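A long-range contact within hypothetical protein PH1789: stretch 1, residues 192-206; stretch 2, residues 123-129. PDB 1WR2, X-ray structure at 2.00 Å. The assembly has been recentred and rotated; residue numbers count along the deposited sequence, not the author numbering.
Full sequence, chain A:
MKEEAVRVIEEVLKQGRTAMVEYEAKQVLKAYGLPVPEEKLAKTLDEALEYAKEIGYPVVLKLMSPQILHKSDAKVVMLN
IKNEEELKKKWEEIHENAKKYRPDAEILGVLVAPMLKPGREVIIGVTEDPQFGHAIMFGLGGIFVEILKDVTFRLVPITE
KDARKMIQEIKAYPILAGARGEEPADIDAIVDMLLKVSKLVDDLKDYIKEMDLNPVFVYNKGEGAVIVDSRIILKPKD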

# COMPACT_ATOMS: atom_id res chain seq x y z
N ASP A 192 14.36 2.46 -6.87
CA ASP A 192 14.43 1.11 -6.32
C ASP A 192 13.03 0.50 -6.18
O ASP A 192 12.83 -0.68 -6.48
CB ASP A 192 15.15 1.13 -4.97
CG ASP A 192 15.43 -0.27 -4.44
OD1 ASP A 192 16.11 -1.05 -5.14
OD2 ASP A 192 14.96 -0.58 -3.32
N MET A 193 12.06 1.30 -5.75
CA MET A 193 10.70 0.79 -5.61
C MET A 193 10.10 0.40 -6.95
O MET A 193 9.49 -0.65 -7.08
CB MET A 193 9.79 1.82 -4.95
CG MET A 193 9.85 1.82 -3.44
SD MET A 193 8.54 2.84 -2.75
CE MET A 193 9.28 4.46 -2.95
N LEU A 194 10.30 1.24 -7.95
CA LEU A 194 9.78 0.95 -9.28
C LEU A 194 10.35 -0.36 -9.83
O LEU A 194 9.64 -1.16 -10.43
CB LEU A 194 10.09 2.11 -10.23
CG LEU A 194 9.24 3.39 -10.11
CD1 LEU A 194 9.90 4.52 -10.92
CD2 LEU A 194 7.81 3.10 -10.61
N LEU A 195 11.65 -0.58 -9.63
CA LEU A 195 12.29 -1.80 -10.13
C LEU A 195 11.80 -3.03 -9.37
O LEU A 195 11.60 -4.09 -9.96
CB LEU A 195 13.82 -1.69 -10.03
CG LEU A 195 14.50 -0.65 -10.93
CD1 LEU A 195 16.00 -0.69 -10.68
CD2 LEU A 195 14.21 -0.94 -12.41
N LYS A 196 11.61 -2.89 -8.06
CA LYS A 196 11.12 -4.00 -7.27
C LYS A 196 9.68 -4.33 -7.65
O LYS A 196 9.30 -5.50 -7.75
CB LYS A 196 11.25 -3.69 -5.77
CG LYS A 196 12.69 -3.86 -5.26
CD LYS A 196 12.86 -3.46 -3.80
CE LYS A 196 14.26 -3.86 -3.30
NZ LYS A 196 14.69 -3.06 -2.13
N VAL A 197 8.85 -3.31 -7.87
CA VAL A 197 7.47 -3.60 -8.27
C VAL A 197 7.47 -4.26 -9.64
O VAL A 197 6.69 -5.19 -9.89
CB VAL A 197 6.62 -2.31 -8.34
CG1 VAL A 197 5.26 -2.61 -9.00
CG2 VAL A 197 6.41 -1.76 -6.94
N SER A 198 8.34 -3.78 -10.52
CA SER A 198 8.45 -4.32 -11.87
C SER A 198 8.79 -5.81 -11.81
O SER A 198 8.21 -6.62 -12.53
CB SER A 198 9.54 -3.56 -12.64
OG SER A 198 9.72 -4.07 -13.95
N LYS A 199 9.73 -6.16 -10.94
CA LYS A 199 10.18 -7.54 -10.75
C LYS A 199 9.03 -8.38 -10.20
O LYS A 199 8.72 -9.46 -10.72
CB LYS A 199 11.37 -7.55 -9.77
CG LYS A 199 11.78 -8.93 -9.27
CD LYS A 199 12.12 -9.88 -10.42
CE LYS A 199 12.54 -11.25 -9.88
NZ LYS A 199 12.73 -12.23 -10.98
N LEU A 200 8.40 -7.87 -9.16
CA LEU A 200 7.27 -8.53 -8.52
C LEU A 200 6.16 -8.83 -9.53
O LEU A 200 5.66 -9.95 -9.61
CB LEU A 200 6.74 -7.63 -7.39
CG LEU A 200 5.60 -8.07 -6.46
CD1 LEU A 200 5.56 -7.12 -5.28
CD2 LEU A 200 4.26 -8.06 -7.17
N VAL A 201 5.80 -7.82 -10.32
CA VAL A 201 4.74 -7.98 -11.32
C VAL A 201 5.14 -8.92 -12.46
O VAL A 201 4.33 -9.73 -12.92
CB VAL A 201 4.34 -6.61 -11.91
CG1 VAL A 201 3.24 -6.79 -12.96
CG2 VAL A 201 3.86 -5.71 -10.78
N ASP A 202 6.38 -8.81 -12.92
CA ASP A 202 6.86 -9.68 -14.00
C ASP A 202 6.79 -11.13 -13.51
O ASP A 202 6.28 -12.01 -14.21
CB ASP A 202 8.28 -9.27 -14.38
CG ASP A 202 8.75 -9.91 -15.68
OD1 ASP A 202 7.95 -10.04 -16.62
OD2 ASP A 202 9.95 -10.27 -15.76
N ASP A 203 7.28 -11.38 -12.31
CA ASP A 203 7.26 -12.72 -11.73
C ASP A 203 5.86 -13.27 -11.58
O ASP A 203 5.59 -14.43 -11.92
CB ASP A 203 7.89 -12.71 -10.34
CG ASP A 203 9.39 -12.81 -10.38
OD1 ASP A 203 9.96 -12.64 -11.48
OD2 ASP A 203 9.98 -13.04 -9.31
N LEU A 204 4.96 -12.43 -11.08
CA LEU A 204 3.59 -12.83 -10.83
C LEU A 204 2.59 -12.37 -11.88
O LEU A 204 1.40 -12.25 -11.58
CB LEU A 204 3.16 -12.29 -9.47
CG LEU A 204 4.16 -12.50 -8.32
CD1 LEU A 204 3.73 -11.66 -7.12
CD2 LEU A 204 4.23 -13.97 -7.95
N LYS A 205 3.04 -12.12 -13.11
CA LYS A 205 2.13 -11.65 -14.14
C LYS A 205 0.88 -12.51 -14.38
O LYS A 205 -0.15 -11.99 -14.82
CB LYS A 205 2.87 -11.42 -15.47
CG LYS A 205 3.62 -12.61 -16.02
CD LYS A 205 4.18 -12.24 -17.40
CE LYS A 205 5.21 -13.25 -17.87
NZ LYS A 205 6.46 -13.21 -17.04
N ASP A 206 0.95 -13.80 -14.09
CA ASP A 206 -0.23 -14.65 -14.29
C ASP A 206 -1.16 -14.60 -13.08
O ASP A 206 -2.31 -15.04 -13.15
CB ASP A 206 0.19 -16.10 -14.55
CG ASP A 206 0.77 -16.29 -15.94
OD1 ASP A 206 0.10 -15.91 -16.92
OD2 ASP A 206 1.91 -16.81 -16.04
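Stretch 2 123-129: IIGVTED

The strand 123-129 runs almost along the helix 192-203 rather than across it, and no hydrogen bond or salt bridge joins the two: the contact rests on apolar side chains. The N-to-C directions differ by 20° (signed crossing angle -20°), and the axes approach to 10.1 Å, a spacing that leaves room for one layer of interlocking side chains. Because the two segments run the same way, the register advances together, with the CA of Leu-194 7.5 Å from the CA of Ile-124, and the CA of Val-201 8.2 Å from the CA of Val-126.

Stretch 2 is extended throughout, so its side chains alternate. Ile-124, Val-126 and Glu-128 direct their CA-to-CB bonds toward the helix, whereas Gly-125 has no side chain and Thr-127 makes no contact with it. Ile-124 is the most heavily covered residue, giving up 94 of the 292 Å² buried in total. With chi1 m and chi2 t, it places CD1 3.9 Å from CB of Met-193 and 4.0 Å from CD2 of Leu-194, while its CG2 lies 4.3 Å from CG2 of Val-197.

One helical turn separates Met-193 from Val-197, and another separates Val-197 from Val-201; all three point toward the strand. Val-197 spans two strand positions, since its CG1 also packs 3.7 Å from CG2 of Val-126. That same CG2 of Val-126 meets CG2 of Val-201 at 4.0 Å, so the strand valine touches valines on successive turns of the helix.

Beyond Val-201 the packing thins. Leu-204 is the first residue to leave helical phi/psi, and at Lys-205 the backbone O comes within 4.0 Å of OE2 of Glu-128, a proximity without a hydrogen bond. The ammonium group of Lys-205 turns back to its own stretch, where NZ donates to O of Asp-202 at 3.1 Å.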

# COMPACT_ATOMS: atom_id res chain seq x y z
N ILE A 123 2.66 7.92 -5.92
CA ILE A 123 1.82 6.75 -6.16
C ILE A 123 2.42 5.88 -7.25
O ILE A 123 2.86 6.38 -8.29
CB ILE A 123 0.39 7.16 -6.63
CG1 ILE A 123 -0.33 7.95 -5.53
CG2 ILE A 123 -0.41 5.92 -6.99
CD1 ILE A 123 -1.73 8.43 -5.95
N ILE A 124 2.44 4.57 -7.01
CA ILE A 124 2.93 3.64 -8.01
C ILE A 124 1.78 2.70 -8.31
O ILE A 124 1.27 2.00 -7.42
CB ILE A 124 4.14 2.82 -7.51
CG1 ILE A 124 5.37 3.73 -7.40
CG2 ILE A 124 4.41 1.67 -8.46
CD1 ILE A 124 6.60 3.05 -6.82
N GLY A 125 1.34 2.71 -9.57
CA GLY A 125 0.24 1.85 -9.97
C GLY A 125 0.62 0.83 -11.03
O GLY A 125 1.60 1.01 -11.75
N VAL A 126 -0.16 -0.24 -11.11
CA VAL A 126 0.06 -1.31 -12.07
C VAL A 126 -1.28 -1.78 -12.61
O VAL A 126 -2.23 -2.04 -11.85
CB VAL A 126 0.79 -2.51 -11.42
CG1 VAL A 126 0.82 -3.69 -12.37
CG2 VAL A 126 2.21 -2.11 -11.04
N THR A 127 -1.38 -1.84 -13.93
CA THR A 127 -2.59 -2.31 -14.58
C THR A 127 -2.12 -3.26 -15.68
O THR A 127 -0.93 -3.28 -16.02
CB THR A 127 -3.39 -1.16 -15.23
OG1 THR A 127 -2.59 -0.50 -16.21
CG2 THR A 127 -3.82 -0.17 -14.16
N GLU A 128 -3.05 -4.05 -16.20
CA GLU A 128 -2.73 -4.98 -17.28
C GLU A 128 -3.59 -4.67 -18.49
O GLU A 128 -4.83 -4.64 -18.40
CB GLU A 128 -3.00 -6.42 -16.84
CG GLU A 128 -2.68 -7.43 -17.94
CD GLU A 128 -2.97 -8.85 -17.53
OE1 GLU A 128 -4.15 -9.16 -17.25
OE2 GLU A 128 -2.02 -9.66 -17.50
N ASP A 129 -2.94 -4.44 -19.63
CA ASP A 129 -3.64 -4.14 -20.88
C ASP A 129 -3.88 -5.42 -21.67
O ASP A 129 -3.06 -6.34 -21.66
CB ASP A 129 -2.81 -3.17 -21.72
CG ASP A 129 -3.44 -2.88 -23.07
OD1 ASP A 129 -4.27 -1.95 -23.15
OD2 ASP A 129 -3.13 -3.60 -24.04